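Local atomic coordinates of putative alpha-N-acetylgalactosaminidase (Bacillus halodurans C-125, PDB entry 3CC1), a protein that probably removes terminal alpha-linked N-acetylgalactosamine residues from glycans, as a glycoside hydrolase with a TIM-barrel domain and a C-terminal beta-sandwich domain. Residues Met74-Pro82 / Tyr165-Trp176. Numbering follows the deposited sequence. Where two conformers were deposited one is given.
Sequences MDEYGRLLP and YYNSLFELYAQW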
loop_
_atom_site.group_PDB
_atom_site.type_symbol
_atom_site.label_atom_id
_atom_site.label_comp_id
_atom_site.label_asym_id
_atom_site.label_seq_id
_atom_site.Cartn_x
_atom_site.Cartn_y
_atom_site.Cartn_z
HETATM N N MSE A 74 -27.731 9.906 36.583
HETATM C CA MSE A 74 -28.277 10.882 35.665
HETATM C C MSE A 74 -29.261 11.777 36.412
HETATM O O MSE A 74 -30.011 11.281 37.234
HETATM C CB MSE A 74 -29.025 10.150 34.532
HETATM C CG MSE A 74 -29.266 10.995 33.259
HETATM SE SE MSE A 74 -30.296 9.950 31.962
HETATM C CE MSE A 74 -32.038 9.896 32.752
ATOM N N ASP A 75 -29.293 13.066 36.078
ATOM C CA ASP A 75 -30.258 13.969 36.670
ATOM C C ASP A 75 -31.584 13.914 35.946
ATOM O O ASP A 75 -31.778 13.154 35.001
ATOM C CB ASP A 75 -29.707 15.389 36.853
ATOM C CG ASP A 75 -29.624 16.209 35.580
ATOM O OD1 ASP A 75 -30.242 15.835 34.563
ATOM O OD2 ASP A 75 -28.959 17.296 35.628
ATOM N N GLU A 76 -32.541 14.662 36.478
ATOM C CA GLU A 76 -33.902 14.619 35.976
ATOM C C GLU A 76 -34.065 15.216 34.592
ATOM O O GLU A 76 -35.107 15.068 33.993
ATOM C CB GLU A 76 -34.888 15.290 36.956
ATOM C CG GLU A 76 -34.475 16.601 37.539
ATOM C CD GLU A 76 -35.056 16.800 38.978
ATOM O OE1 GLU A 76 -36.255 17.183 39.094
ATOM O OE2 GLU A 76 -34.294 16.588 39.957
ATOM N N TYR A 77 -33.030 15.882 34.098
ATOM C CA TYR A 77 -33.068 16.554 32.780
ATOM C C TYR A 77 -32.203 15.809 31.771
ATOM O O TYR A 77 -31.815 16.346 30.753
ATOM C CB TYR A 77 -32.597 18.000 32.913
ATOM C CG TYR A 77 -33.367 18.722 33.985
ATOM C CD1 TYR A 77 -34.713 18.988 33.831
ATOM C CD2 TYR A 77 -32.741 19.107 35.168
ATOM C CE1 TYR A 77 -35.434 19.617 34.824
ATOM C CE2 TYR A 77 -33.454 19.757 36.168
ATOM C CZ TYR A 77 -34.801 19.995 35.981
ATOM O OH TYR A 77 -35.467 20.671 36.974
ATOM N N GLY A 78 -31.868 14.569 32.099
ATOM C CA GLY A 78 -31.199 13.702 31.147
ATOM C C GLY A 78 -29.706 13.967 31.044
ATOM O O GLY A 78 -29.054 13.566 30.074
ATOM N N ARG A 79 -29.166 14.605 32.074
ATOM C CA ARG A 79 -27.732 14.871 32.183
ATOM C C ARG A 79 -26.985 13.903 33.086
ATOM O O ARG A 79 -27.254 13.783 34.285
ATOM C CB ARG A 79 -27.511 16.302 32.672
ATOM C CG ARG A 79 -28.294 17.331 31.856
ATOM C CD ARG A 79 -27.939 18.759 32.220
ATOM N NE ARG A 79 -28.336 19.069 33.590
ATOM C CZ ARG A 79 -28.297 20.279 34.132
ATOM N NH1 ARG A 79 -27.875 21.321 33.433
ATOM N NH2 ARG A 79 -28.691 20.443 35.382
ATOM N N LEU A 80 -25.973 13.263 32.509
ATOM C CA LEU A 80 -25.193 12.277 33.211
ATOM C C LEU A 80 -24.370 12.927 34.358
ATOM O O LEU A 80 -23.919 14.062 34.261
ATOM C CB LEU A 80 -24.313 11.484 32.238
ATOM C CG LEU A 80 -24.996 10.621 31.178
ATOM C CD1 LEU A 80 -23.985 10.202 30.096
ATOM C CD2 LEU A 80 -25.646 9.430 31.884
ATOM N N LEU A 81 -24.264 12.174 35.444
ATOM C CA LEU A 81 -23.661 12.601 36.718
ATOM C C LEU A 81 -22.602 11.602 37.171
ATOM O O LEU A 81 -22.621 10.443 36.764
ATOM C CB LEU A 81 -24.748 12.714 37.813
ATOM C CG LEU A 81 -26.002 13.566 37.572
ATOM C CD1 LEU A 81 -26.969 13.442 38.792
ATOM C CD2 LEU A 81 -25.623 14.996 37.293
ATOM N N PRO A 82 -21.643 12.060 37.999
ATOM C CA PRO A 82 -20.617 11.158 38.540
ATOM C C PRO A 82 -21.127 9.958 39.370
ATOM O O PRO A 82 -21.989 10.079 40.204
ATOM C CB PRO A 82 -19.714 12.106 39.382
ATOM C CG PRO A 82 -20.049 13.472 38.918
ATOM C CD PRO A 82 -21.471 13.448 38.470
ATOM N N TYR A 165 -30.613 21.106 24.903
ATOM C CA TYR A 165 -29.980 19.974 25.582
ATOM C C TYR A 165 -28.484 20.155 25.723
ATOM O O TYR A 165 -27.937 20.045 26.818
ATOM C CB TYR A 165 -30.287 18.648 24.885
ATOM C CG TYR A 165 -29.681 17.526 25.646
ATOM C CD1 TYR A 165 -30.149 17.201 26.911
ATOM C CD2 TYR A 165 -28.564 16.869 25.184
ATOM C CE1 TYR A 165 -29.538 16.208 27.683
ATOM C CE2 TYR A 165 -27.966 15.854 25.930
ATOM C CZ TYR A 165 -28.431 15.532 27.181
ATOM O OH TYR A 165 -27.821 14.497 27.917
ATOM N N TYR A 166 -27.817 20.461 24.618
ATOM C CA TYR A 166 -26.367 20.650 24.665
ATOM C C TYR A 166 -26.000 21.855 25.524
ATOM O O TYR A 166 -25.044 21.825 26.274
ATOM C CB TYR A 166 -25.764 20.686 23.233
ATOM C CG TYR A 166 -25.487 19.290 22.680
ATOM C CD1 TYR A 166 -24.675 18.420 23.361
ATOM C CD2 TYR A 166 -26.052 18.842 21.494
ATOM C CE1 TYR A 166 -24.392 17.167 22.875
ATOM C CE2 TYR A 166 -25.777 17.571 20.993
ATOM C CZ TYR A 166 -24.951 16.741 21.679
ATOM O OH TYR A 166 -24.660 15.475 21.179
ATOM N N ASN A 167 -26.789 22.915 25.442
ATOM C CA ASN A 167 -26.574 24.092 26.277
ATOM C C ASN A 167 -26.574 23.701 27.739
ATOM O O ASN A 167 -25.706 24.128 28.509
ATOM C CB ASN A 167 -27.680 25.138 26.057
ATOM C CG ASN A 167 -27.519 25.891 24.755
ATOM O OD1 ASN A 167 -26.495 25.752 24.062
ATOM N ND2 ASN A 167 -28.529 26.678 24.402
ATOM N N SER A 168 -27.552 22.868 28.096
ATOM C CA SER A 168 -27.745 22.404 29.477
ATOM C C SER A 168 -26.566 21.569 29.974
ATOM O O SER A 168 -26.254 21.596 31.145
ATOM C CB SER A 168 -29.067 21.619 29.644
ATOM O OG SER A 168 -28.970 20.242 29.259
ATOM N N LEU A 169 -25.895 20.836 29.081
ATOM C CA LEU A 169 -24.746 19.998 29.532
ATOM C C LEU A 169 -23.577 20.898 29.885
ATOM O O LEU A 169 -22.923 20.743 30.919
ATOM C CB LEU A 169 -24.315 19.007 28.436
ATOM C CG LEU A 169 -25.292 17.913 28.004
ATOM C CD1 LEU A 169 -24.520 16.952 27.112
ATOM C CD2 LEU A 169 -25.889 17.189 29.220
ATOM N N PHE A 170 -23.306 21.851 29.014
ATOM C CA PHE A 170 -22.160 22.751 29.209
ATOM C C PHE A 170 -22.387 23.752 30.350
ATOM O O PHE A 170 -21.443 24.119 31.041
ATOM C CB PHE A 170 -21.720 23.383 27.899
ATOM C CG PHE A 170 -20.994 22.389 27.020
ATOM C CD1 PHE A 170 -19.646 22.141 27.228
ATOM C CD2 PHE A 170 -21.687 21.604 26.108
ATOM C CE1 PHE A 170 -18.978 21.182 26.485
ATOM C CE2 PHE A 170 -21.036 20.621 25.359
ATOM C CZ PHE A 170 -19.676 20.408 25.550
ATOM N N GLU A 171 -23.641 24.085 30.626
ATOM C CA GLU A 171 -23.969 24.799 31.870
ATOM C C GLU A 171 -23.625 23.970 33.090
ATOM O O GLU A 171 -23.039 24.468 34.052
ATOM C CB GLU A 171 -25.442 25.180 31.915
ATOM C CG GLU A 171 -25.796 26.339 31.013
ATOM C CD GLU A 171 -27.322 26.485 30.790
ATOM O OE1 GLU A 171 -28.117 25.858 31.564
ATOM O OE2 GLU A 171 -27.714 27.222 29.830
ATOM N N LEU A 172 -23.985 22.694 33.064
ATOM C CA LEU A 172 -23.648 21.790 34.156
ATOM C C LEU A 172 -22.127 21.686 34.365
ATOM O O LEU A 172 -21.612 21.778 35.492
ATOM C CB LEU A 172 -24.264 20.407 33.914
ATOM C CG LEU A 172 -24.152 19.386 35.037
ATOM C CD1 LEU A 172 -24.731 19.934 36.383
ATOM C CD2 LEU A 172 -24.865 18.104 34.572
ATOM N N TYR A 173 -21.406 21.512 33.273
ATOM C CA TYR A 173 -19.962 21.364 33.333
ATOM C C TYR A 173 -19.325 22.671 33.835
ATOM O O TYR A 173 -18.353 22.640 34.593
ATOM C CB TYR A 173 -19.376 20.911 31.982
ATOM C CG TYR A 173 -19.987 19.633 31.444
ATOM C CD1 TYR A 173 -20.519 18.693 32.305
ATOM C CD2 TYR A 173 -20.047 19.384 30.078
ATOM C CE1 TYR A 173 -21.115 17.533 31.826
ATOM C CE2 TYR A 173 -20.667 18.222 29.574
ATOM C CZ TYR A 173 -21.183 17.301 30.449
ATOM O OH TYR A 173 -21.754 16.128 30.016
ATOM N N ALA A 174 -19.869 23.813 33.417
ATOM C CA ALA A 174 -19.381 25.112 33.906
ATOM C C ALA A 174 -19.608 25.224 35.411
ATOM O O ALA A 174 -18.743 25.705 36.153
ATOM C CB ALA A 174 -20.029 26.275 33.169
ATOM N N GLN A 175 -20.775 24.757 35.837
ATOM C CA GLN A 175 -21.154 24.721 37.234
ATOM C C GLN A 175 -20.111 23.931 38.009
ATOM O O GLN A 175 -19.637 24.368 39.056
ATOM C CB GLN A 175 -22.530 24.051 37.383
ATOM C CG GLN A 175 -23.104 24.089 38.783
ATOM C CD GLN A 175 -24.386 23.282 38.913
ATOM O OE1 GLN A 175 -24.476 22.361 39.727
ATOM N NE2 GLN A 175 -25.390 23.636 38.119
ATOM N N TRP A 176 -19.729 22.790 37.440
ATOM C CA TRP A 176 -18.754 21.888 38.064
ATOM C C TRP A 176 -17.302 22.395 38.004
ATOM O O TRP A 176 -16.400 21.771 38.539
ATOM C CB TRP A 176 -18.792 20.495 37.444
ATOM C CG TRP A 176 -20.032 19.751 37.664
ATOM C CD1 TRP A 176 -20.948 19.966 38.632
ATOM C CD2 TRP A 176 -20.460 18.586 36.950
ATOM N NE1 TRP A 176 -21.958 19.043 38.533
ATOM C CE2 TRP A 176 -21.677 18.181 37.510
ATOM C CE3 TRP A 176 -19.929 17.860 35.883
ATOM C CZ2 TRP A 176 -22.391 17.087 37.032
ATOM C CZ3 TRP A 176 -20.619 16.787 35.414
ATOM C CH2 TRP A 176 -21.854 16.410 35.983
HETATM O O HOH W 1 -31.455 18.869 29.727
HETATM O O HOH W 2 -25.323 13.819 29.582
HETATM O O HOH W 3 -23.713 15.179 31.637
#
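A type I beta turn from Asp75 to Gly78, in the long loop between strand 49-52 and helix 97-105, packs against helix 162-175 of the TIM-barrel domain, where Arg79 and Tyr165 carry the direct hydrogen bonds across the contact. Arg79 suits this buried place because its methylene chain is apolar and its head polar: CG lies 3.6 Å from Leu169 CD2, while Leu172 CB sits over one guanidinium face, offset toward its rim. A bend at chi3 (-65°) turns the head so that NH1 donates to the backbone Ser168 O (2.8 Å), from above the carbonyl plane; Leu172 N, the helical donor, reaches the same oxygen from the opposite face. Asp75 fixes the head's rotation, its OD2 taking Arg79 NE at 2.8 Å through the syn lone pair in a salt bridge. Its OD1 accepts Tyr77 N, making an Asx turn, and Arg79 N from the other face of the carboxylate. Gly78 readily takes the positive phi that ends the turn (80°), and its O, with Tyr77 O, lies at the Tyr165 ring edge. A chi1 of -177° swings that ring across to the loop, and Tyr165 OH donates to Gly78 O (2.7 Å), from above the carbonyl plane. Water 1 joins Tyr77 O to Ser168 OG, and water 2 joins Leu80 N to Tyr165 OH. The broad indole of Trp176, which also meets Phe96 edge-to-face, takes the contact on: Pro82 CD lies 3.9 Å from its CH2, and Leu80 O and Leu81 CD2 lie at its edge, the methyl 3.9 Å from CZ2.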